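Local structure of heat shock protein-related protein (Deinococcus radiodurans, 4FEI) at residues P75-A80 against R90-R95; P4-A9 against F63-A68. The protein is a small heat shock protein of the stress response that probably acts as a chaperone, binding unfolding proteins and limiting their aggregation. One frame throughout, in Å; residues are numbered along the deposited sequence.

Interaction 1 of 2, residues P75-A80 against R90-R95; sequences PASGVA and RFEKLR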
loop_
_atom_site.group_PDB
_atom_site.type_symbol
_atom_site.label_atom_id
_atom_site.label_comp_id
_atom_site.label_asym_id
_atom_site.label_seq_id
_atom_site.Cartn_x
_atom_site.Cartn_y
_atom_site.Cartn_z
ATOM N N PRO A 75 -2.796 -28.900 1.039
ATOM C CA PRO A 75 -3.984 -28.389 1.728
ATOM C C PRO A 75 -3.690 -27.919 3.160
ATOM O O PRO A 75 -2.937 -28.574 3.880
ATOM C CB PRO A 75 -4.926 -29.605 1.733
ATOM C CG PRO A 75 -4.021 -30.824 1.528
ATOM C CD PRO A 75 -2.978 -30.298 0.585
ATOM N N ALA A 76 -4.287 -26.798 3.555
ATOM C CA ALA A 76 -4.253 -26.305 4.944
ATOM C C ALA A 76 -2.872 -25.892 5.447
ATOM O O ALA A 76 -2.619 -25.858 6.646
ATOM C CB ALA A 76 -4.922 -27.291 5.925
ATOM N N SER A 77 -1.994 -25.542 4.518
ATOM C CA SER A 77 -0.648 -25.112 4.858
ATOM C C SER A 77 -0.456 -23.607 4.882
ATOM O O SER A 77 0.653 -23.137 5.136
ATOM C CB SER A 77 0.344 -25.734 3.878
ATOM O OG SER A 77 0.084 -25.298 2.561
ATOM N N GLY A 78 -1.512 -22.843 4.634
ATOM C CA GLY A 78 -1.358 -21.386 4.521
ATOM C C GLY A 78 -1.155 -20.638 5.826
ATOM O O GLY A 78 -1.908 -20.839 6.786
ATOM N N VAL A 79 -0.144 -19.768 5.848
ATOM C CA VAL A 79 0.205 -18.928 7.008
ATOM C C VAL A 79 0.378 -17.469 6.555
ATOM O O VAL A 79 1.180 -17.187 5.662
ATOM C CB VAL A 79 1.525 -19.409 7.695
ATOM C CG1 VAL A 79 1.906 -18.496 8.884
ATOM C CG2 VAL A 79 1.418 -20.907 8.142
ATOM N N ALA A 80 -0.367 -16.551 7.171
ATOM C CA ALA A 80 -0.413 -15.163 6.726
ATOM C C ALA A 80 0.215 -14.212 7.730
ATOM O O ALA A 80 0.054 -14.361 8.927
ATOM C CB ALA A 80 -1.819 -14.735 6.442
ATOM N N ARG A 90 2.019 -17.465 2.949
ATOM C CA ARG A 90 2.937 -18.490 2.536
ATOM C C ARG A 90 2.273 -19.895 2.526
ATOM O O ARG A 90 1.619 -20.296 3.503
ATOM C CB ARG A 90 4.119 -18.460 3.493
ATOM C CG ARG A 90 5.328 -19.165 3.002
ATOM C CD ARG A 90 6.581 -18.539 3.641
ATOM N NE ARG A 90 7.774 -18.953 2.915
ATOM C CZ ARG A 90 8.983 -18.458 3.122
ATOM N NH1 ARG A 90 10.000 -18.906 2.399
ATOM N NH2 ARG A 90 9.176 -17.508 4.043
ATOM N N PHE A 91 2.466 -20.633 1.430
ATOM C CA PHE A 91 1.892 -21.947 1.277
ATOM C C PHE A 91 3.021 -22.896 0.899
ATOM O O PHE A 91 3.961 -22.507 0.161
ATOM C CB PHE A 91 0.846 -21.990 0.144
ATOM C CG PHE A 91 -0.327 -21.065 0.325
ATOM C CD1 PHE A 91 -1.472 -21.504 0.961
ATOM C CD2 PHE A 91 -0.291 -19.740 -0.165
ATOM C CE1 PHE A 91 -2.582 -20.654 1.131
ATOM C CE2 PHE A 91 -1.369 -18.885 0.004
ATOM C CZ PHE A 91 -2.529 -19.360 0.654
ATOM N N GLU A 92 2.953 -24.144 1.359
ATOM C CA GLU A 92 3.961 -25.094 0.935
ATOM C C GLU A 92 3.512 -25.807 -0.319
ATOM O O GLU A 92 2.379 -26.237 -0.412
ATOM C CB GLU A 92 4.425 -26.055 2.058
ATOM C CG GLU A 92 3.402 -26.863 2.689
ATOM C CD GLU A 92 3.959 -27.720 3.835
ATOM O OE1 GLU A 92 4.838 -28.588 3.573
ATOM O OE2 GLU A 92 3.482 -27.539 4.989
ATOM N N LYS A 93 4.403 -25.893 -1.298
ATOM C CA LYS A 93 4.115 -26.513 -2.585
ATOM C C LYS A 93 4.006 -28.029 -2.464
ATOM O O LYS A 93 4.624 -28.661 -1.610
ATOM C CB LYS A 93 5.201 -26.140 -3.599
ATOM C CG LYS A 93 5.042 -24.727 -4.160
ATOM C CD LYS A 93 6.366 -24.071 -4.553
ATOM C CE LYS A 93 6.923 -24.603 -5.843
ATOM N NZ LYS A 93 8.051 -23.680 -6.295
ATOM N N LEU A 94 3.169 -28.594 -3.324
ATOM C CA LEU A 94 3.026 -30.028 -3.488
ATOM C C LEU A 94 4.307 -30.660 -4.083
ATOM O O LEU A 94 4.722 -31.743 -3.686
ATOM C CB LEU A 94 1.864 -30.270 -4.438
ATOM C CG LEU A 94 0.904 -31.372 -4.067
ATOM C CD1 LEU A 94 0.034 -30.865 -2.943
ATOM C CD2 LEU A 94 0.062 -31.810 -5.305
ATOM N N ARG A 95 4.892 -29.971 -5.060
ATOM C CA ARG A 95 6.114 -30.341 -5.712
ATOM C C ARG A 95 7.115 -29.197 -5.438
ATOM O O ARG A 95 7.232 -28.243 -6.232
ATOM C CB ARG A 95 5.860 -30.536 -7.214
ATOM C CG ARG A 95 7.078 -30.960 -8.063
ATOM C CD ARG A 95 6.688 -31.020 -9.569
ATOM N NE ARG A 95 7.841 -30.801 -10.458
ATOM C CZ ARG A 95 8.360 -29.596 -10.768
ATOM N NH1 ARG A 95 9.418 -29.515 -11.584
ATOM N NH2 ARG A 95 7.835 -28.465 -10.270
HETATM O O HOH W 1 3.244 -22.316 4.585
#
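V79 and R90 form an antiparallel hydrogen-bonded pair in the beta hairpin of strands 79-83 and 86-92, at the edge of one sheet of the alpha-crystallin domain. The pair is closed by V79 N to R90 O at 3.0 Å and by R90 N to V79 O at 2.9 Å, the latter almost straight at 173°. Their side chains stand on the same face of the sheet. One residue earlier, G78 turns its CA to R90 O in a CA-H...O contact of 3.3 Å, so this carbonyl takes up both the strand bond and a C-H. A water also bridges R90 O and S77 O, two acceptors that cannot bond each other, though its bond to R90 O is weak.

F91 lies on the other side of the strand from R90. Its CD1 comes to 3.6 Å from G78 CA, so ring and glycine backbone are in contact. F69 meets the F91 ring edge-to-face from elsewhere in the chain. Between S77 and E92 the contact passes from backbone pairing to side chains, while the backbone of E92 bonds R74. With chi1 at 62°, S77 OG sits between its own backbone N and carbonyl carbon; it hydrogen-bonds R74 O and also receives a weak bond from E92 N. E92 packs its aliphatic part on the same serine, CG to S77 CB at 3.5 Å.

Interaction 2 of 2, residues P4-A9 against F63-A68; sequences PWTPAA and FVRELA
F63 has chi1 at 79°, which sets CG between its own backbone N and carbonyl carbon, while W5 CG lies anti to its backbone N (chi1 -164°). The two side chains run side by side, pointing the same way, and F63 turns its edge to the face of the six-membered ring of W5, planes 73° apart and centroids separated by 5.2 Å. P7 crosses F63 at about a right angle and sets CG over one face of the phenyl ring, 3.8 Å from its centroid, a CH-pi contact. A water joins W5 O to V64 N, linking the segment 4-9 to the edge of strand 62-68 in this beta sandwich.

Further along, the R65 chain bends at chi3, and NH1 donates to P7 O at 2.8 Å in a bent bond, tilted from the carbonyl plane. Methyl CG2 of T6 lies over one face of the guanidinium, 3.7 Å from R65 NE, and L67 CD2 lies over the opposite face. A9 CB adds an apolar neighbour 3.5 Å from R65 NH1. The same NH1 forms a salt bridge with E57 OE1 of the second subunit, and that same OE1 accepts a hydrogen bond from A9 N. An alanine in place of R65 would probably leave P7 O without its donor and E57 of the second subunit without its charged partner, and open a gap between T6 and L67. One arginine thus serves both the chain's own packing and the subunit interface, and the carboxylate of E57 of the second subunit is likely to stabilise its positive charge.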
loop_
_atom_site.group_PDB
_atom_site.type_symbol
_atom_site.label_atom_id
_atom_site.label_comp_id
_atom_site.label_asym_id
_atom_site.label_seq_id
_atom_site.Cartn_x
_atom_site.Cartn_y
_atom_site.Cartn_z
ATOM N N PRO A 4 -13.154 2.169 -5.697
ATOM C CA PRO A 4 -13.266 0.759 -5.270
ATOM C C PRO A 4 -11.863 0.128 -5.217
ATOM O O PRO A 4 -11.029 0.374 -6.091
ATOM C CB PRO A 4 -14.107 0.100 -6.380
ATOM C CG PRO A 4 -14.700 1.274 -7.197
ATOM C CD PRO A 4 -13.725 2.402 -7.040
ATOM N N TRP A 5 -11.636 -0.689 -4.198
ATOM C CA TRP A 5 -10.301 -1.187 -3.901
ATOM C C TRP A 5 -10.081 -2.604 -4.436
ATOM O O TRP A 5 -10.820 -3.547 -4.077
ATOM C CB TRP A 5 -10.085 -1.178 -2.373
ATOM C CG TRP A 5 -8.673 -1.308 -1.979
ATOM C CD1 TRP A 5 -7.568 -1.179 -2.795
ATOM C CD2 TRP A 5 -8.173 -1.540 -0.650
ATOM N NE1 TRP A 5 -6.421 -1.315 -2.047
ATOM C CE2 TRP A 5 -6.766 -1.539 -0.729
ATOM C CE3 TRP A 5 -8.784 -1.745 0.602
ATOM C CZ2 TRP A 5 -5.961 -1.743 0.390
ATOM C CZ3 TRP A 5 -7.989 -1.955 1.700
ATOM C CH2 TRP A 5 -6.580 -1.956 1.588
ATOM N N THR A 6 -9.059 -2.722 -5.293
ATOM C CA THR A 6 -8.508 -4.001 -5.742
ATOM C C THR A 6 -6.996 -4.001 -5.459
ATOM O O THR A 6 -6.209 -3.491 -6.248
ATOM C CB THR A 6 -8.843 -4.273 -7.235
ATOM O OG1 THR A 6 -10.280 -4.297 -7.393
ATOM C CG2 THR A 6 -8.284 -5.647 -7.735
ATOM N N PRO A 7 -6.593 -4.568 -4.305
ATOM C CA PRO A 7 -5.170 -4.519 -3.912
ATOM C C PRO A 7 -4.319 -5.390 -4.815
ATOM O O PRO A 7 -4.675 -6.555 -5.071
ATOM C CB PRO A 7 -5.168 -5.039 -2.460
ATOM C CG PRO A 7 -6.494 -5.681 -2.225
ATOM C CD PRO A 7 -7.464 -5.166 -3.263
ATOM N N ALA A 8 -3.215 -4.808 -5.304
ATOM C CA ALA A 8 -2.301 -5.470 -6.222
ATOM C C ALA A 8 -1.612 -6.732 -5.585
ATOM O O ALA A 8 -1.226 -6.715 -4.398
ATOM C CB ALA A 8 -1.290 -4.462 -6.760
ATOM N N ALA A 9 -1.474 -7.798 -6.368
ATOM C CA ALA A 9 -1.023 -9.138 -5.869
ATOM C C ALA A 9 0.168 -9.710 -6.678
ATOM O O ALA A 9 0.187 -9.664 -7.899
ATOM C CB ALA A 9 -2.164 -10.132 -5.899
ATOM N N PHE A 63 -12.515 -4.823 0.093
ATOM C CA PHE A 63 -11.952 -5.456 -1.078
ATOM C C PHE A 63 -12.191 -6.981 -1.019
ATOM O O PHE A 63 -12.268 -7.563 0.056
ATOM C CB PHE A 63 -10.442 -5.152 -1.172
ATOM C CG PHE A 63 -9.571 -6.008 -0.242
ATOM C CD1 PHE A 63 -9.169 -7.314 -0.598
ATOM C CD2 PHE A 63 -9.116 -5.487 0.958
ATOM C CE1 PHE A 63 -8.371 -8.053 0.234
ATOM C CE2 PHE A 63 -8.296 -6.236 1.799
ATOM C CZ PHE A 63 -7.935 -7.517 1.446
ATOM N N VAL A 64 -12.326 -7.595 -2.186
ATOM C CA VAL A 64 -12.461 -9.020 -2.281
ATOM C C VAL A 64 -11.676 -9.500 -3.505
ATOM O O VAL A 64 -11.934 -9.039 -4.634
ATOM C CB VAL A 64 -13.975 -9.492 -2.407
ATOM C CG1 VAL A 64 -14.047 -11.037 -2.493
ATOM C CG2 VAL A 64 -14.821 -8.929 -1.268
ATOM N N ARG A 65 -10.719 -10.405 -3.287
ATOM C CA ARG A 65 -9.995 -11.050 -4.404
ATOM C C ARG A 65 -10.094 -12.571 -4.370
ATOM O O ARG A 65 -10.010 -13.180 -3.295
ATOM C CB ARG A 65 -8.540 -10.594 -4.484
ATOM C CG ARG A 65 -8.454 -9.106 -4.671
ATOM C CD ARG A 65 -7.280 -8.708 -5.370
ATOM N NE ARG A 65 -7.318 -9.102 -6.772
ATOM C CZ ARG A 65 -6.241 -9.035 -7.545
ATOM N NH1 ARG A 65 -5.077 -8.558 -7.039
ATOM N NH2 ARG A 65 -6.304 -9.444 -8.793
ATOM N N GLU A 66 -10.308 -13.154 -5.544
ATOM C CA GLU A 66 -10.321 -14.601 -5.739
ATOM C C GLU A 66 -9.127 -14.923 -6.664
ATOM O O GLU A 66 -9.105 -14.526 -7.853
ATOM C CB GLU A 66 -11.641 -15.039 -6.353
ATOM C CG GLU A 66 -12.141 -16.376 -5.925
ATOM C CD GLU A 66 -13.629 -16.591 -6.256
ATOM O OE1 GLU A 66 -14.415 -16.935 -5.305
ATOM O OE2 GLU A 66 -14.021 -16.439 -7.455
ATOM N N LEU A 67 -8.112 -15.603 -6.101
ATOM C CA LEU A 67 -6.801 -15.708 -6.751
ATOM C C LEU A 67 -6.414 -17.173 -6.876
ATOM O O LEU A 67 -6.396 -17.898 -5.871
ATOM C CB LEU A 67 -5.704 -14.945 -5.968
ATOM C CG LEU A 67 -5.913 -13.491 -5.542
ATOM C CD1 LEU A 67 -4.968 -13.177 -4.411
ATOM C CD2 LEU A 67 -5.745 -12.463 -6.680
ATOM N N ALA A 68 -6.131 -17.604 -8.108
ATOM C CA ALA A 68 -5.836 -19.025 -8.386
ATOM C C ALA A 68 -4.388 -19.266 -8.087
ATOM O O ALA A 68 -3.542 -18.420 -8.452
ATOM C CB ALA A 68 -6.110 -19.345 -9.860
HETATM O O HOH W 2 -10.989 -6.293 -4.383
#

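Overall arrangement
From the N terminus, the segment 4-9 leads from the short strand 3-4 into strand 9-14. Interaction 2 joins it to strand 62-68, closing a long loop of 53 intervening residues that contains strands of both main sheets. The chain then runs on from strand 62-68 to the hairpin, where interaction 1 closes a short loop of nine residues. The two contacts follow in series, neither nested nor crossed, with centres about 19 Å apart and nearest atoms about 8 Å apart. Interaction 2 ties the N-terminal segment to the three-stranded sheet and lies beside the second subunit; interaction 1 pairs the outermost strand 79-83 with 86-92 in the four-stranded sheet, near the surface.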